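Local atomic coordinates of dual specificity protein phosphatase 12 (Homo sapiens, PDB entry 4KI9), a protein that removes phosphate from phosphotyrosine, phosphoserine and phosphothreonine residues of proteins, the part described here being its catalytic domain. Residues A[62-67]-A[96-101]; A[139-144]-A[150-155]; A[20-25]-A[84-89]; A[106-111]-A[116-121]; A[6-11]-A[77-82]. The protein carries 2 engineered substitutions. One frame throughout, in Å; residues are numbered along the deposited sequence.

Contact 1: residues A[62-67]-A[96-101]; sequences TDLLSH and SVAIIT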
# COMPACT_ATOMS: atom_id res chain seq x y z
N THR A 62 7.76 7.44 9.57
CA THR A 62 8.02 6.18 8.87
C THR A 62 8.25 6.44 7.40
O THR A 62 7.48 7.14 6.76
CB THR A 62 6.87 5.17 9.03
OG1 THR A 62 6.74 4.81 10.41
CG2 THR A 62 7.14 3.92 8.22
N ASP A 63 9.34 5.88 6.87
CA ASP A 63 9.62 5.99 5.44
C ASP A 63 8.95 4.86 4.68
O ASP A 63 9.51 3.77 4.55
CB ASP A 63 11.13 5.98 5.19
CG ASP A 63 11.49 6.04 3.71
OD1 ASP A 63 10.59 6.29 2.88
OD2 ASP A 63 12.67 5.86 3.37
N LEU A 64 7.74 5.11 4.19
CA LEU A 64 7.07 4.19 3.28
C LEU A 64 7.52 4.42 1.85
O LEU A 64 7.57 3.49 1.03
CB LEU A 64 5.56 4.37 3.36
CG LEU A 64 4.71 3.47 4.24
CD1 LEU A 64 3.29 3.56 3.77
CD2 LEU A 64 5.19 2.03 4.21
N LEU A 65 7.84 5.68 1.54
CA LEU A 65 8.19 6.09 0.18
C LEU A 65 9.22 5.18 -0.49
O LEU A 65 9.05 4.80 -1.65
CB LEU A 65 8.70 7.55 0.17
CG LEU A 65 9.18 8.12 -1.17
CD1 LEU A 65 8.08 8.02 -2.23
CD2 LEU A 65 9.58 9.59 -1.00
N SER A 66 10.26 4.82 0.25
CA SER A 66 11.36 4.02 -0.29
C SER A 66 10.92 2.61 -0.67
O SER A 66 11.57 1.96 -1.48
CB SER A 66 12.51 3.97 0.73
OG SER A 66 13.07 5.27 0.93
N HIS A 67 9.82 2.14 -0.09
CA HIS A 67 9.29 0.79 -0.35
C HIS A 67 8.16 0.71 -1.37
O HIS A 67 7.68 -0.39 -1.69
CB HIS A 67 8.82 0.16 0.96
CG HIS A 67 9.88 0.10 2.00
ND1 HIS A 67 10.11 1.13 2.89
CD2 HIS A 67 10.81 -0.84 2.27
CE1 HIS A 67 11.11 0.81 3.68
NE2 HIS A 67 11.56 -0.38 3.33
N SER A 96 -2.00 0.55 4.97
CA SER A 96 -2.51 -0.20 3.84
C SER A 96 -3.15 0.75 2.83
O SER A 96 -3.02 0.59 1.62
CB SER A 96 -3.52 -1.23 4.33
OG SER A 96 -4.50 -0.58 5.12
N VAL A 97 -3.84 1.77 3.35
CA VAL A 97 -4.43 2.81 2.51
C VAL A 97 -3.39 3.55 1.66
O VAL A 97 -3.61 3.78 0.47
CB VAL A 97 -5.23 3.83 3.39
CG1 VAL A 97 -5.60 5.05 2.58
CG2 VAL A 97 -6.48 3.16 3.95
N ALA A 98 -2.26 3.91 2.26
CA ALA A 98 -1.16 4.52 1.50
C ALA A 98 -0.65 3.61 0.37
O ALA A 98 -0.41 4.06 -0.76
CB ALA A 98 -0.02 4.90 2.44
N ILE A 99 -0.48 2.33 0.67
CA ILE A 99 0.01 1.39 -0.34
C ILE A 99 -0.97 1.26 -1.50
O ILE A 99 -0.58 1.28 -2.66
CB ILE A 99 0.29 -0.01 0.26
CG1 ILE A 99 1.43 0.05 1.27
CG2 ILE A 99 0.62 -1.03 -0.83
CD1 ILE A 99 2.73 0.64 0.73
N ILE A 100 -2.25 1.09 -1.18
CA ILE A 100 -3.26 0.99 -2.23
C ILE A 100 -3.27 2.25 -3.10
O ILE A 100 -3.30 2.17 -4.33
CB ILE A 100 -4.67 0.79 -1.64
CG1 ILE A 100 -4.75 -0.57 -0.96
CG2 ILE A 100 -5.74 0.89 -2.73
CD1 ILE A 100 -4.62 -1.73 -1.94
N THR A 101 -3.22 3.41 -2.44
CA THR A 101 -3.21 4.68 -3.15
C THR A 101 -2.01 4.75 -4.10
O THR A 101 -2.16 5.13 -5.27
CB THR A 101 -3.22 5.88 -2.19
OG1 THR A 101 -4.34 5.77 -1.30
CG2 THR A 101 -3.33 7.21 -2.97
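L64 and I99 are the residues of closest backbone approach, 8.4 Å from CA to CA, where the irregular turn 62-67, just ahead of helix 68-80, runs past helix 95-108. Side chains bridge this interval. L64 lays its CD1 methyl against the helix, where it meets A98 CB at 3.8 Å and, more loosely, the I99 CD1 tip at 4.3 Å. F132 also touches L64, and L68, A71 and I75 of helix 68-80 pack on I99, so the three residues belong to the buried core of the phosphatase domain. Polar groups of the turn are satisfied within it or by residues outside the contact: S66 N meets D63 OD1 from above the carboxylate plane, at 3.0 Å, in an Asx motif, while the L64 and L65 amides both bond Q135 OE1. No hydrogen bond crosses between the segments, which implies that they hold each other through dispersion and exclusion of water, not through directional bonds.

Contact 2: residues A[139-144]-A[150-155]; sequences YQAMGY and SAIYKQ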
# COMPACT_ATOMS: atom_id res chain seq x y z
N TYR A 139 6.22 10.96 -4.42
CA TYR A 139 6.11 9.86 -5.38
C TYR A 139 5.57 10.36 -6.74
O TYR A 139 6.15 10.06 -7.77
CB TYR A 139 5.18 8.79 -4.81
CG TYR A 139 5.24 7.41 -5.44
CD1 TYR A 139 6.45 6.73 -5.58
CD2 TYR A 139 4.06 6.75 -5.81
CE1 TYR A 139 6.49 5.44 -6.12
CE2 TYR A 139 4.09 5.46 -6.35
CZ TYR A 139 5.30 4.81 -6.49
OH TYR A 139 5.34 3.54 -7.01
N GLN A 140 4.47 11.10 -6.72
CA GLN A 140 3.93 11.72 -7.93
C GLN A 140 4.96 12.68 -8.56
O GLN A 140 5.25 12.61 -9.76
CB GLN A 140 2.64 12.48 -7.61
CG GLN A 140 2.04 13.27 -8.79
CD GLN A 140 0.78 14.03 -8.40
OE1 GLN A 140 0.13 13.70 -7.41
NE2 GLN A 140 0.44 15.05 -9.18
N ALA A 141 5.50 13.58 -7.75
CA ALA A 141 6.47 14.55 -8.24
C ALA A 141 7.68 13.88 -8.90
O ALA A 141 8.29 14.45 -9.80
CB ALA A 141 6.92 15.49 -7.11
N MET A 142 8.03 12.67 -8.46
CA MET A 142 9.12 11.91 -9.07
C MET A 142 8.69 11.13 -10.33
O MET A 142 9.50 10.45 -10.96
CB MET A 142 9.76 10.96 -8.05
CG MET A 142 10.60 11.66 -6.96
SD MET A 142 11.45 10.48 -5.85
CE MET A 142 10.05 9.83 -4.96
N GLY A 143 7.42 11.21 -10.69
CA GLY A 143 6.94 10.50 -11.86
C GLY A 143 6.37 9.14 -11.53
O GLY A 143 6.41 8.23 -12.36
N TYR A 144 5.81 9.01 -10.33
CA TYR A 144 5.26 7.75 -9.83
C TYR A 144 6.32 6.67 -9.80
O TYR A 144 6.11 5.55 -10.25
CB TYR A 144 4.05 7.30 -10.67
CG TYR A 144 3.01 8.37 -10.84
CD1 TYR A 144 2.22 8.77 -9.78
CD2 TYR A 144 2.82 9.01 -12.07
CE1 TYR A 144 1.26 9.77 -9.93
CE2 TYR A 144 1.88 10.01 -12.23
CZ TYR A 144 1.10 10.38 -11.16
OH TYR A 144 0.16 11.37 -11.31
N SER A 150 17.19 11.25 -7.86
CA SER A 150 16.57 12.57 -7.96
C SER A 150 16.93 13.44 -6.76
O SER A 150 17.26 12.94 -5.68
CB SER A 150 15.04 12.46 -8.10
OG SER A 150 14.46 11.97 -6.90
N ALA A 151 16.89 14.75 -6.97
CA ALA A 151 17.13 15.69 -5.89
C ALA A 151 16.00 15.61 -4.87
O ALA A 151 16.22 15.82 -3.68
CB ALA A 151 17.27 17.12 -6.43
N ILE A 152 14.79 15.31 -5.35
CA ILE A 152 13.64 15.16 -4.46
C ILE A 152 13.87 14.02 -3.46
O ILE A 152 13.63 14.18 -2.26
CB ILE A 152 12.33 14.90 -5.23
CG1 ILE A 152 11.86 16.17 -5.92
CG2 ILE A 152 11.22 14.41 -4.30
CD1 ILE A 152 10.69 15.93 -6.82
N TYR A 153 14.33 12.88 -3.95
CA TYR A 153 14.57 11.73 -3.07
C TYR A 153 15.73 11.99 -2.12
O TYR A 153 15.66 11.65 -0.93
CB TYR A 153 14.85 10.44 -3.88
CG TYR A 153 14.94 9.22 -2.97
CD1 TYR A 153 16.16 8.66 -2.64
CD2 TYR A 153 13.79 8.68 -2.39
CE1 TYR A 153 16.25 7.56 -1.80
CE2 TYR A 153 13.87 7.58 -1.54
CZ TYR A 153 15.09 7.02 -1.25
OH TYR A 153 15.18 5.95 -0.39
N LYS A 154 16.80 12.58 -2.63
CA LYS A 154 17.96 12.83 -1.77
C LYS A 154 17.59 13.79 -0.64
O LYS A 154 17.95 13.55 0.50
CB LYS A 154 19.14 13.35 -2.59
CG LYS A 154 19.73 12.30 -3.52
CD LYS A 154 20.67 12.91 -4.54
CE LYS A 154 21.20 11.83 -5.47
NZ LYS A 154 21.92 12.41 -6.64
N GLN A 155 16.86 14.86 -0.96
CA GLN A 155 16.48 15.82 0.07
C GLN A 155 15.58 15.16 1.11
O GLN A 155 15.72 15.39 2.31
CB GLN A 155 15.77 17.04 -0.54
CG GLN A 155 15.47 18.12 0.47
CD GLN A 155 16.72 18.81 0.99
OE1 GLN A 155 17.79 18.73 0.37
NE2 GLN A 155 16.61 19.48 2.13
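M142 inserts its side chain against S150, I152 and Y153 where a Schellman motif closes one helix and a serine N-cap opens the next. At G143 the chain leaves helix 130-141 with positive phi, and Y144 N bonds back to Y139 O at 2.8 Å. From CB, M142 heads for the second segment with CG anti to the carbonyl carbon (chi1 -71°). M142 CG lies between two partners, the I152 CG2 methyl and S150 OG, each 3.9 Å away, and the methionine and isoleucine side chains cross obliquely. SD comes next, 3.5 Å from S150 OG and 3.9 Å from Y153 CB. A bend at chi3 then places CE against L65 of the neighbouring turn.

S150 OG caps helix 151-160: it accepts from Y153 N at 3.1 Å in a nearly straight bond, N-H...O angle 158°, and is also hydrogen-bonded to D147 O. An alanine here would remove OG, which would probably leave the Y153 amide and D147 O without their mate and fray the first turn that backs the methionine sulphur. Y153 reaches on through its hydroxyl to S66, tying the C-terminal helix to the turn 62-67. Nearer the surface the I152 CD1 methyl rests on A141 CB, 3.8 Å away.

Contact 3: residues A[20-25]-A[84-89]; sequences DHLREA and AVLVHS. Engineered in segment 84-89: S89 (natural residue Cys). With PO4 (phosphate ion), chain B.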
# COMPACT_ATOMS: atom_id res chain seq x y z
N ASP A 20 -11.49 -17.32 5.98
CA ASP A 20 -12.60 -17.87 5.20
C ASP A 20 -13.01 -16.90 4.10
O ASP A 20 -13.11 -17.28 2.93
CB ASP A 20 -13.79 -18.22 6.09
CG ASP A 20 -13.82 -19.69 6.46
OD1 ASP A 20 -14.93 -20.25 6.59
OD2 ASP A 20 -12.73 -20.29 6.62
N HIS A 21 -13.25 -15.64 4.47
CA HIS A 21 -13.52 -14.59 3.49
C HIS A 21 -12.34 -14.46 2.53
O HIS A 21 -12.51 -14.11 1.36
CB HIS A 21 -13.79 -13.25 4.18
CG HIS A 21 -15.18 -13.11 4.72
ND1 HIS A 21 -15.69 -13.93 5.70
CD2 HIS A 21 -16.17 -12.23 4.42
CE1 HIS A 21 -16.93 -13.57 5.97
NE2 HIS A 21 -17.25 -12.54 5.21
N LEU A 22 -11.14 -14.75 3.03
CA LEU A 22 -9.95 -14.75 2.20
C LEU A 22 -10.05 -15.84 1.14
O LEU A 22 -9.89 -15.59 -0.06
CB LEU A 22 -8.70 -14.98 3.06
CG LEU A 22 -7.69 -13.83 3.02
CD1 LEU A 22 -8.36 -12.54 3.44
CD2 LEU A 22 -6.51 -14.14 3.92
N ARG A 23 -10.35 -17.06 1.60
CA ARG A 23 -10.52 -18.20 0.72
C ARG A 23 -11.65 -17.95 -0.28
O ARG A 23 -11.53 -18.28 -1.45
CB ARG A 23 -10.81 -19.46 1.54
CG ARG A 23 -11.12 -20.70 0.71
CD ARG A 23 -12.04 -21.66 1.47
NE ARG A 23 -11.40 -22.22 2.65
CZ ARG A 23 -11.99 -22.35 3.83
NH1 ARG A 23 -13.25 -21.96 3.99
NH2 ARG A 23 -11.33 -22.87 4.86
N GLU A 24 -12.74 -17.35 0.19
CA GLU A 24 -13.90 -17.11 -0.66
C GLU A 24 -13.64 -16.04 -1.71
O GLU A 24 -14.24 -16.06 -2.79
CB GLU A 24 -15.12 -16.74 0.18
CG GLU A 24 -15.64 -17.88 1.05
CD GLU A 24 -17.11 -17.74 1.38
OE1 GLU A 24 -17.70 -16.69 1.04
OE2 GLU A 24 -17.68 -18.68 1.98
N ALA A 25 -12.75 -15.10 -1.41
CA ALA A 25 -12.34 -14.08 -2.37
C ALA A 25 -11.23 -14.62 -3.27
O ALA A 25 -10.81 -13.96 -4.24
CB ALA A 25 -11.87 -12.83 -1.66
N ALA A 84 -5.82 -12.82 -6.88
CA ALA A 84 -6.45 -11.80 -6.02
C ALA A 84 -5.51 -11.43 -4.88
O ALA A 84 -4.87 -12.31 -4.28
CB ALA A 84 -7.78 -12.29 -5.46
N VAL A 85 -5.46 -10.14 -4.57
CA VAL A 85 -4.50 -9.59 -3.63
C VAL A 85 -5.17 -8.92 -2.42
O VAL A 85 -6.14 -8.18 -2.57
CB VAL A 85 -3.62 -8.52 -4.33
CG1 VAL A 85 -2.70 -7.82 -3.34
CG2 VAL A 85 -2.82 -9.15 -5.44
N LEU A 86 -4.64 -9.19 -1.23
CA LEU A 86 -5.03 -8.45 -0.03
C LEU A 86 -3.86 -7.59 0.43
O LEU A 86 -2.74 -8.09 0.56
CB LEU A 86 -5.41 -9.41 1.09
CG LEU A 86 -5.66 -8.74 2.46
CD1 LEU A 86 -6.84 -7.77 2.42
CD2 LEU A 86 -5.83 -9.78 3.57
N VAL A 87 -4.10 -6.31 0.65
CA VAL A 87 -3.11 -5.44 1.28
C VAL A 87 -3.66 -5.08 2.64
O VAL A 87 -4.76 -4.53 2.74
CB VAL A 87 -2.90 -4.11 0.51
CG1 VAL A 87 -1.90 -3.23 1.25
CG2 VAL A 87 -2.42 -4.38 -0.91
N HIS A 88 -2.95 -5.42 3.71
CA HIS A 88 -3.49 -5.13 5.04
C HIS A 88 -2.48 -4.49 5.99
O HIS A 88 -1.27 -4.73 5.89
CB HIS A 88 -4.07 -6.39 5.69
CG HIS A 88 -3.03 -7.28 6.30
ND1 HIS A 88 -2.70 -7.23 7.63
CD2 HIS A 88 -2.25 -8.24 5.76
CE1 HIS A 88 -1.76 -8.12 7.89
NE2 HIS A 88 -1.47 -8.75 6.77
N SER A 89 -3.01 -3.68 6.90
CA SER A 89 -2.25 -3.13 8.01
C SER A 89 -2.89 -3.62 9.32
O SER A 89 -3.46 -4.70 9.36
CB SER A 89 -2.25 -1.60 7.93
OG SER A 89 -3.55 -1.10 7.65
P PO4 B . -2.99 1.39 10.15
O1 PO4 B . -2.80 0.18 11.03
O2 PO4 B . -1.67 1.81 9.55
O3 PO4 B . -4.00 1.11 9.07
O4 PO4 B . -3.47 2.55 11.00
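Apolar contact between L22 and L86 joins helix 19-25 to strand 84-88, the central strand of the sheet. L22 CD1 meets L86 CD2 at 3.7 Å, the two side chains crossing at about a right angle; with CG anti to its backbone N (chi1 172°), L86 reaches out over this face of the sheet, where M1 also touches both leucines. V85 and V87 belong to the other face, against helices 68-80 and 95-108. Beside the leucines, the A84 CB methyl abuts the carbonyl oxygen A25 O at 3.7 Å, a van der Waals touch.

The side-chain hydrogen bonds gather at the far end of the strand, where it runs into the phosphate-binding P-loop of the protein tyrosine phosphatases. H88 ND1 donates to S89 O at 3.2 Å, while its NE2 is bonded to T32. S89, an engineered replacement of the natural cysteine, holds OG between its backbone N and carbonyl carbon (chi1 45°) and donates to phosphate O3 at 2.7 Å. The backbone N-H groups of A91, V93 and S94 and the side chain of R95 complete the cradle.

The natural cysteine at this position is the predicted phosphocysteine nucleophile; the phosphate, probably from the crystallisation liquor, sits among substrate-binding residues and is consistent with the position of a substrate's phosphoryl group.

Contact 4: residues A[106-111]-A[116-121]; sequences KTDQLP and YEKLQI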
# COMPACT_ATOMS: atom_id res chain seq x y z
N LYS A 106 0.33 4.75 -9.51
CA LYS A 106 1.31 4.30 -10.50
C LYS A 106 0.67 3.58 -11.69
O LYS A 106 1.02 3.87 -12.83
CB LYS A 106 2.39 3.44 -9.84
CG LYS A 106 3.55 3.12 -10.77
CD LYS A 106 4.69 2.41 -10.05
CE LYS A 106 5.94 2.42 -10.93
NZ LYS A 106 7.17 2.01 -10.21
N THR A 107 -0.26 2.67 -11.43
CA THR A 107 -0.89 1.92 -12.53
C THR A 107 -1.71 2.83 -13.46
O THR A 107 -1.61 2.72 -14.68
CB THR A 107 -1.76 0.74 -12.05
OG1 THR A 107 -2.73 1.20 -11.10
CG2 THR A 107 -0.90 -0.33 -11.41
N ASP A 108 -2.48 3.73 -12.87
CA ASP A 108 -3.34 4.62 -13.64
C ASP A 108 -2.68 5.95 -14.00
O ASP A 108 -3.28 6.76 -14.71
CB ASP A 108 -4.63 4.91 -12.87
CG ASP A 108 -5.47 3.67 -12.64
OD1 ASP A 108 -6.37 3.72 -11.78
OD2 ASP A 108 -5.22 2.65 -13.30
N GLN A 109 -1.45 6.18 -13.52
CA GLN A 109 -0.79 7.47 -13.70
C GLN A 109 -1.72 8.57 -13.22
O GLN A 109 -2.03 9.50 -13.97
CB GLN A 109 -0.41 7.70 -15.17
CG GLN A 109 0.39 6.57 -15.79
CD GLN A 109 1.81 6.97 -16.12
OE1 GLN A 109 2.50 7.59 -15.32
NE2 GLN A 109 2.26 6.60 -17.31
N LEU A 110 -2.20 8.43 -11.99
CA LEU A 110 -3.20 9.34 -11.43
C LEU A 110 -2.56 10.16 -10.32
O LEU A 110 -1.87 9.60 -9.47
CB LEU A 110 -4.31 8.52 -10.78
CG LEU A 110 -5.69 8.29 -11.36
CD1 LEU A 110 -6.54 7.62 -10.29
CD2 LEU A 110 -6.33 9.58 -11.82
N PRO A 111 -2.81 11.48 -10.29
CA PRO A 111 -2.30 12.29 -9.18
C PRO A 111 -2.79 11.80 -7.81
O PRO A 111 -3.87 11.21 -7.70
CB PRO A 111 -2.87 13.69 -9.47
CG PRO A 111 -3.01 13.72 -10.95
CD PRO A 111 -3.40 12.31 -11.36
N TYR A 116 -6.49 9.06 -3.97
CA TYR A 116 -6.88 8.99 -2.58
C TYR A 116 -8.39 9.26 -2.45
O TYR A 116 -9.08 8.67 -1.62
CB TYR A 116 -6.08 10.00 -1.77
CG TYR A 116 -6.17 9.87 -0.27
CD1 TYR A 116 -6.49 8.66 0.33
CD2 TYR A 116 -5.94 10.96 0.54
CE1 TYR A 116 -6.58 8.55 1.72
CE2 TYR A 116 -6.02 10.86 1.92
CZ TYR A 116 -6.34 9.65 2.50
OH TYR A 116 -6.42 9.59 3.87
N GLU A 117 -8.89 10.16 -3.30
CA GLU A 117 -10.32 10.49 -3.32
C GLU A 117 -11.15 9.24 -3.63
O GLU A 117 -12.21 9.03 -3.04
CB GLU A 117 -10.57 11.59 -4.36
CG GLU A 117 -12.03 11.93 -4.60
CD GLU A 117 -12.20 12.81 -5.83
OE1 GLU A 117 -11.41 13.77 -5.98
OE2 GLU A 117 -13.10 12.53 -6.64
N LYS A 118 -10.65 8.41 -4.54
CA LYS A 118 -11.32 7.16 -4.88
C LYS A 118 -11.43 6.22 -3.69
O LYS A 118 -12.46 5.60 -3.47
CB LYS A 118 -10.58 6.45 -6.02
CG LYS A 118 -10.91 6.99 -7.40
CD LYS A 118 -10.14 6.23 -8.47
CE LYS A 118 -10.64 6.60 -9.86
NZ LYS A 118 -9.69 6.20 -10.95
N LEU A 119 -10.35 6.11 -2.92
CA LEU A 119 -10.35 5.26 -1.74
C LEU A 119 -11.28 5.78 -0.65
O LEU A 119 -11.94 5.00 0.04
CB LEU A 119 -8.94 5.15 -1.15
CG LEU A 119 -8.14 3.92 -1.51
CD1 LEU A 119 -6.93 3.83 -0.60
CD2 LEU A 119 -9.00 2.68 -1.38
N GLN A 120 -11.29 7.09 -0.48
CA GLN A 120 -12.09 7.70 0.58
C GLN A 120 -13.58 7.58 0.30
O GLN A 120 -14.38 7.46 1.22
CB GLN A 120 -11.68 9.16 0.82
CG GLN A 120 -10.24 9.27 1.30
CD GLN A 120 -9.94 10.60 1.96
OE1 GLN A 120 -9.71 10.67 3.17
NE2 GLN A 120 -9.91 11.66 1.16
N ILE A 121 -13.95 7.59 -0.98
CA ILE A 121 -15.32 7.29 -1.38
C ILE A 121 -15.68 5.88 -0.93
O ILE A 121 -16.75 5.65 -0.36
CB ILE A 121 -15.49 7.40 -2.91
CG1 ILE A 121 -15.63 8.86 -3.33
CG2 ILE A 121 -16.71 6.61 -3.38
CD1 ILE A 121 -15.79 9.05 -4.83
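K118 leaves helix 112-122 with CG anti to its own carbonyl carbon (chi1 -81°), and beyond CG every torsion is extended, which carries NZ back to L110. The leucine, with chi1 turned off a staggered position (-104°), offers its CD1 methyl, and the tips of the two side chains meet with CD1 3.5 Å from NZ, the chains crossing at about a right angle. The K118 NZ ammonium also lies 4.2 Å from D108 OD1. That separation is beyond a salt bridge, though the opposite charges would probably still attract each other across the surface. The three residues surround the short turn that joins two consecutive helices of the phosphatase domain: helix 95-108 gives way at Q109, whose phi is positive, and P111 takes the N-cap position of helix 112-122. While K118 lies on the exposed side, L119 and Y116 are buried on another side of the same helix, packing on V97. Y116 also bonds through its hydroxyl to the backbone N of M128.

Contact 5: residues A[6-11]-A[77-82]; sequences PGLYFG and QARAEG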
# COMPACT_ATOMS: atom_id res chain seq x y z
N PRO A 6 -11.70 -5.12 -9.06
CA PRO A 6 -11.72 -6.59 -9.04
C PRO A 6 -10.36 -7.24 -8.79
O PRO A 6 -9.35 -6.87 -9.41
CB PRO A 6 -12.29 -6.97 -10.42
CG PRO A 6 -12.29 -5.70 -11.23
CD PRO A 6 -12.35 -4.57 -10.26
N GLY A 7 -10.32 -8.17 -7.84
CA GLY A 7 -9.09 -8.87 -7.48
C GLY A 7 -8.18 -8.10 -6.54
O GLY A 7 -7.08 -8.55 -6.23
N LEU A 8 -8.61 -6.94 -6.06
CA LEU A 8 -7.75 -6.13 -5.20
C LEU A 8 -8.49 -5.64 -3.95
O LEU A 8 -9.46 -4.87 -4.04
CB LEU A 8 -7.18 -4.95 -6.00
CG LEU A 8 -5.85 -4.28 -5.61
CD1 LEU A 8 -5.98 -2.77 -5.63
CD2 LEU A 8 -5.24 -4.77 -4.29
N TYR A 9 -8.02 -6.08 -2.79
CA TYR A 9 -8.71 -5.83 -1.53
C TYR A 9 -7.78 -5.18 -0.52
O TYR A 9 -6.56 -5.36 -0.60
CB TYR A 9 -9.24 -7.16 -0.95
CG TYR A 9 -10.22 -7.92 -1.83
CD1 TYR A 9 -9.78 -8.68 -2.92
CD2 TYR A 9 -11.58 -7.89 -1.56
CE1 TYR A 9 -10.68 -9.38 -3.72
CE2 TYR A 9 -12.49 -8.58 -2.35
CZ TYR A 9 -12.04 -9.32 -3.42
OH TYR A 9 -12.95 -10.00 -4.19
N PHE A 10 -8.34 -4.42 0.42
CA PHE A 10 -7.55 -3.94 1.55
C PHE A 10 -8.36 -4.02 2.84
O PHE A 10 -9.59 -4.05 2.82
CB PHE A 10 -7.00 -2.53 1.30
CG PHE A 10 -7.98 -1.41 1.59
CD1 PHE A 10 -8.89 -1.02 0.63
CD2 PHE A 10 -7.96 -0.75 2.80
CE1 PHE A 10 -9.79 0.02 0.88
CE2 PHE A 10 -8.86 0.29 3.06
CZ PHE A 10 -9.77 0.67 2.10
N GLY A 11 -7.66 -4.07 3.97
CA GLY A 11 -8.33 -4.19 5.25
C GLY A 11 -7.35 -4.13 6.40
O GLY A 11 -6.19 -3.80 6.21
N GLN A 77 2.39 -7.59 -10.17
CA GLN A 77 2.74 -8.92 -10.69
C GLN A 77 1.68 -9.97 -10.34
O GLN A 77 1.32 -10.81 -11.17
CB GLN A 77 4.12 -9.37 -10.18
CG GLN A 77 4.58 -10.70 -10.79
CD GLN A 77 6.02 -11.06 -10.44
OE1 GLN A 77 6.80 -10.20 -10.01
NE2 GLN A 77 6.38 -12.33 -10.63
N ALA A 78 1.19 -9.92 -9.10
CA ALA A 78 0.14 -10.83 -8.69
C ALA A 78 -1.11 -10.64 -9.55
O ALA A 78 -1.69 -11.60 -10.04
CB ALA A 78 -0.19 -10.65 -7.21
N ARG A 79 -1.53 -9.39 -9.73
CA ARG A 79 -2.73 -9.09 -10.51
C ARG A 79 -2.48 -9.43 -11.98
O ARG A 79 -3.35 -9.97 -12.67
CB ARG A 79 -3.14 -7.62 -10.36
CG ARG A 79 -3.53 -7.22 -8.92
CD ARG A 79 -5.03 -7.31 -8.68
NE ARG A 79 -5.55 -8.62 -9.04
CZ ARG A 79 -6.29 -8.87 -10.11
NH1 ARG A 79 -6.65 -7.90 -10.93
NH2 ARG A 79 -6.68 -10.11 -10.35
N ALA A 80 -1.28 -9.16 -12.48
CA ALA A 80 -1.00 -9.50 -13.88
C ALA A 80 -1.09 -11.01 -14.11
O ALA A 80 -1.36 -11.47 -15.22
CB ALA A 80 0.35 -8.97 -14.31
N GLU A 81 -0.86 -11.77 -13.04
CA GLU A 81 -0.91 -13.22 -13.10
C GLU A 81 -2.31 -13.77 -12.80
O GLU A 81 -2.51 -14.98 -12.77
CB GLU A 81 0.10 -13.82 -12.11
CG GLU A 81 1.21 -14.62 -12.77
CD GLU A 81 2.22 -13.75 -13.48
OE1 GLU A 81 2.98 -14.29 -14.31
OE2 GLU A 81 2.26 -12.53 -13.20
N GLY A 82 -3.27 -12.87 -12.60
CA GLY A 82 -4.64 -13.29 -12.30
C GLY A 82 -4.88 -13.71 -10.86
O GLY A 82 -5.85 -14.41 -10.57
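G7 O is approached by R79 and bonded by the backbone N-H of V85. That backbone bond is part of the parallel pairing of strands 8-11 and 84-88, and the arginine comes from the end of helix 68-80, within the beta-alpha-beta crossover that leads from strand 50-55 to strand 84-88. R79 NE lies 3.2 Å from G7 O, but the angle is too poor for a hydrogen bond; NE donates to R83 O instead. The R79 guanidinium is laid flat over the glycine, with G7 CA 3.7 Å above its plane and over its centre, and P6 O lies over the same group, 3.3 Å from R79 NH1. Bends at chi2 (-94°) and chi3 (53°) fold the chain back into this position. G7, with phi of 81°, has no side chain to obstruct the group, whereas a CB would run into NH2. With an alanine here in place of the arginine the guanidinium is gone, which is likely to uncover the G7 backbone and leave R83 O without this donor. The helix itself finishes in a Schellman motif at G82. On the strand side, L8 CB touches the aliphatic part of the arginine at R79 CD, 4.2 Å away.

In the fold
Contacts 5 and 3, with centres about 9 Å apart, share the sheet, in which strands 8-11 and 84-88 are neighbours: contact 5 brings the end of helix 68-80 to the start of strand 8-11, contact 3 brings helix 19-25 to strand 84-88. Contact 1 lies near the chain's centre, its helix 95-108 following strand 84-88 through the phosphate loop; S96 OG there meets S89 OG of contact 3. The same helix runs on into contact 4, about 13 Å from contact 1 centre to centre. Contacts 1, 3 and 5 interlock along the chain, their segments alternating, whereas contacts 4 and 2 follow in series. Contact 2, about 32 Å from contact 3 centre to centre, joins helix 130-141 to the C-terminal helix 151-160, remote from the phosphate site.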